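Local coordinates for calcium uptake protein 3, mitochondrial (Homo sapiens, PDB 6AGJ) that senses matrix calcium through its EF-hands and regulates the mitochondrial calcium uniporter channel in the central nervous system and skeletal muscle, at the interface of chains A and B. Sequence-based numbering; all coordinates share one arbitrary frame. Chains: chain A/B, Calcium uptake protein 3, mitochondrial.

The interface of chains A and B. Residues chain A 314-318; chain B 110, 114, 133, 137.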
ATOM      1  N   ASN A 314       8.345   9.323   3.636  1.00 61.94           N
ATOM      2  CA  ASN A 314       8.135   9.370   5.076  1.00 75.64           C
ATOM      3  C   ASN A 314       9.183   8.542   5.814  1.00 88.17           C
ATOM      4  O   ASN A 314       9.863   9.054   6.699  1.00 89.74           O
ATOM      5  CB  ASN A 314       6.718   8.922   5.410  1.00 72.57           C
ATOM      6  CG  ASN A 314       5.710   9.995   5.083  1.00 70.00           C
ATOM      7  OD1 ASN A 314       6.039  11.192   5.110  1.00 67.26           O
ATOM      8  ND2 ASN A 314       4.490   9.583   4.740  1.00 70.30           N
ATOM      9  N   MET A 315       9.346   7.265   5.466  1.00 81.56           N
ATOM     10  CA  MET A 315      10.378   6.483   6.145  1.00 63.40           C
ATOM     11  C   MET A 315      11.796   6.992   5.843  1.00 54.10           C
ATOM     12  O   MET A 315      12.706   6.768   6.637  1.00 50.08           O
ATOM     13  CB  MET A 315      10.216   5.016   5.767  1.00 59.10           C
ATOM     14  CG  MET A 315       8.757   4.682   5.566  1.00 57.54           C
ATOM     15  SD  MET A 315       8.414   2.962   5.873  1.00 54.26           S
ATOM     16  CE  MET A 315       6.693   2.856   5.329  1.00 43.17           C
ATOM     17  N   TYR A 316      12.018   7.680   4.722  1.00 59.58           N
ATOM     18  CA  TYR A 316      13.254   8.448   4.576  1.00 74.44           C
ATOM     19  C   TYR A 316      12.706   9.645   5.348  1.00 79.64           C
ATOM     20  O   TYR A 316      12.272  10.649   4.765  1.00 90.42           O
ATOM     21  CB  TYR A 316      13.561   8.781   3.112  1.00 84.08           C
ATOM     22  CG  TYR A 316      15.021   9.134   2.858  1.00 94.95           C
ATOM     23  CD1 TYR A 316      16.014   8.870   3.820  1.00 99.74           C
ATOM     24  CD2 TYR A 316      15.412   9.732   1.656  1.00101.12           C
ATOM     25  CE1 TYR A 316      17.365   9.191   3.580  1.00 99.02           C
ATOM     26  CE2 TYR A 316      16.754  10.055   1.407  1.00 99.27           C
ATOM     27  CZ  TYR A 316      17.725   9.785   2.367  1.00 95.05           C
ATOM     28  OH  TYR A 316      19.044  10.110   2.104  1.00 86.85           O
ATOM     29  N   ASN A 317      12.714   9.512   6.671  1.00 75.54           N
ATOM     30  CA  ASN A 317      12.299  10.504   7.657  1.00 84.47           C
ATOM     31  C   ASN A 317      13.371  11.553   7.986  1.00 85.91           C
ATOM     32  O   ASN A 317      14.408  11.556   7.309  1.00 87.35           O
ATOM     33  CB  ASN A 317      11.848   9.694   8.880  1.00 86.09           C
ATOM     34  CG  ASN A 317      10.389   9.920   9.228  1.00 82.27           C
ATOM     35  OD1 ASN A 317       9.721  10.783   8.652  1.00 77.94           O
ATOM     36  ND2 ASN A 317       9.892   9.155  10.171  1.00 83.28           N
ATOM     37  N   PHE A 318      13.193  12.444   8.991  1.00 90.57           N
ATOM     38  CA  PHE A 318      12.063  12.557   9.953  1.00 74.98           C
ATOM     39  C   PHE A 318      11.488  13.958  10.086  1.00 81.49           C
ATOM     40  O   PHE A 318      10.440  14.155  10.707  1.00 77.50           O
ATOM     41  CB  PHE A 318      12.489  12.068  11.354  1.00 54.04           C
TER
ATOM     42  N   ALA B 110      13.457   1.764   3.430  1.00 22.45           N
ATOM     43  CA  ALA B 110      14.527   2.584   3.997  1.00 22.42           C
ATOM     44  C   ALA B 110      15.915   1.996   3.733  1.00 34.39           C
ATOM     45  O   ALA B 110      16.911   2.736   3.680  1.00 22.24           O
ATOM     46  CB  ALA B 110      14.289   2.815   5.478  1.00 22.52           C
ATOM     47  N   PHE B 114      18.821   4.149   1.916  1.00 27.94           N
ATOM     48  CA  PHE B 114      20.162   4.471   2.387  1.00 22.64           C
ATOM     49  C   PHE B 114      21.267   3.798   1.590  1.00 22.62           C
ATOM     50  O   PHE B 114      22.440   3.999   1.935  1.00 24.93           O
ATOM     51  CB  PHE B 114      20.340   4.115   3.863  1.00 22.52           C
ATOM     52  CG  PHE B 114      19.681   5.078   4.794  1.00 24.02           C
ATOM     53  CD1 PHE B 114      18.318   5.034   5.009  1.00 25.27           C
ATOM     54  CD2 PHE B 114      20.412   6.076   5.413  1.00 37.78           C
ATOM     55  CE1 PHE B 114      17.699   5.934   5.860  1.00 22.98           C
ATOM     56  CE2 PHE B 114      19.789   6.994   6.264  1.00 31.45           C
ATOM     57  CZ  PHE B 114      18.431   6.914   6.482  1.00 24.12           C
ATOM     58  N   ILE B 133      16.555   7.275  12.849  1.00 33.42           N
ATOM     59  CA  ILE B 133      15.328   7.693  12.176  1.00 46.48           C
ATOM     60  C   ILE B 133      14.135   6.924  12.723  1.00 35.25           C
ATOM     61  O   ILE B 133      13.131   7.513  13.136  1.00 37.21           O
ATOM     62  CB  ILE B 133      15.454   7.511  10.650  1.00 30.74           C
ATOM     63  CG1 ILE B 133      16.199   8.688  10.049  1.00 26.13           C
ATOM     64  CG2 ILE B 133      14.086   7.293   9.989  1.00 27.33           C
ATOM     65  CD1 ILE B 133      15.360   9.915  10.080  1.00 26.16           C
ATOM     66  N   LYS B 137      10.804   8.675  14.837  1.00 30.64           N
ATOM     67  CA  LYS B 137       9.443   8.476  14.356  1.00 36.56           C
ATOM     68  C   LYS B 137       8.587   7.802  15.417  1.00 40.96           C
ATOM     69  O   LYS B 137       7.387   8.092  15.516  1.00 50.04           O
ATOM     70  CB  LYS B 137       9.450   7.648  13.062  1.00 41.79           C
ATOM     71  CG  LYS B 137       8.153   7.703  12.217  1.00 51.68           C
ATOM     72  CD  LYS B 137       8.186   6.715  11.006  1.00 53.95           C
ATOM     73  CE  LYS B 137       7.496   7.252   9.704  1.00 49.74           C
ATOM     74  NZ  LYS B 137       6.341   8.207   9.876  1.00 45.72           N
TER
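Aromatic, aliphatic and amide groups share the work where the loop that follows helix 306-315 of chain A, with that helix's last turn, packs against two helices of chain B. No hydrogen bond or salt bridge crosses this patch, an instance of an interface held by shape and apolar packing rather than by polar bonds. The aromatic pair is A:Tyr316 and B:Phe114, packed edge-to-face with planes at 75° and the side chains crossing obliquely. The CD1–CE1 edge of the tyrosine points at one face of the phenylalanine, near its rim, CE1 lying 3.8 Å from CZ of B:Phe114. The tyrosine CG stands anti to its backbone N (chi1 -160°), whereas that of B:Phe114 stands anti to the carbonyl carbon.

Aliphatic packing centres on B:Ile133, whose CG2 and CD1 methyls both touch CB of A:Asn317, CG2 at 3.5 Å. CG2 also meets the carbonyl O of A:Met315; CD1 packs on the A:Asn317 backbone and, 3.8 Å away, on CB of the incompletely modelled A:Phe318, which follows a cis peptide bond.

The amide of A:Asn317 crosses the chain of B:Lys137 at about a right angle. Its ND2 faces the methylenes from CB to CE, while the terminal amine NZ stays 3.7 Å from ND2. The lysine CG stands anti to the backbone N (chi1 -163°), and the chain then bends at chi3 and chi4. An alanine here would remove CG, CD, CE and NZ and would probably loosen the packing around this amide.

In chain B, helix 105-114 leads into the calcium loop of EF-hand 1, and helix 124-157 follows it. The patch recurs with chains exchanged in the two-fold deposited assembly; since MICU3 pairs with MICU1 in a disulfide-linked heterodimer, the structure alone does not show whether this homodimeric contact is physiological.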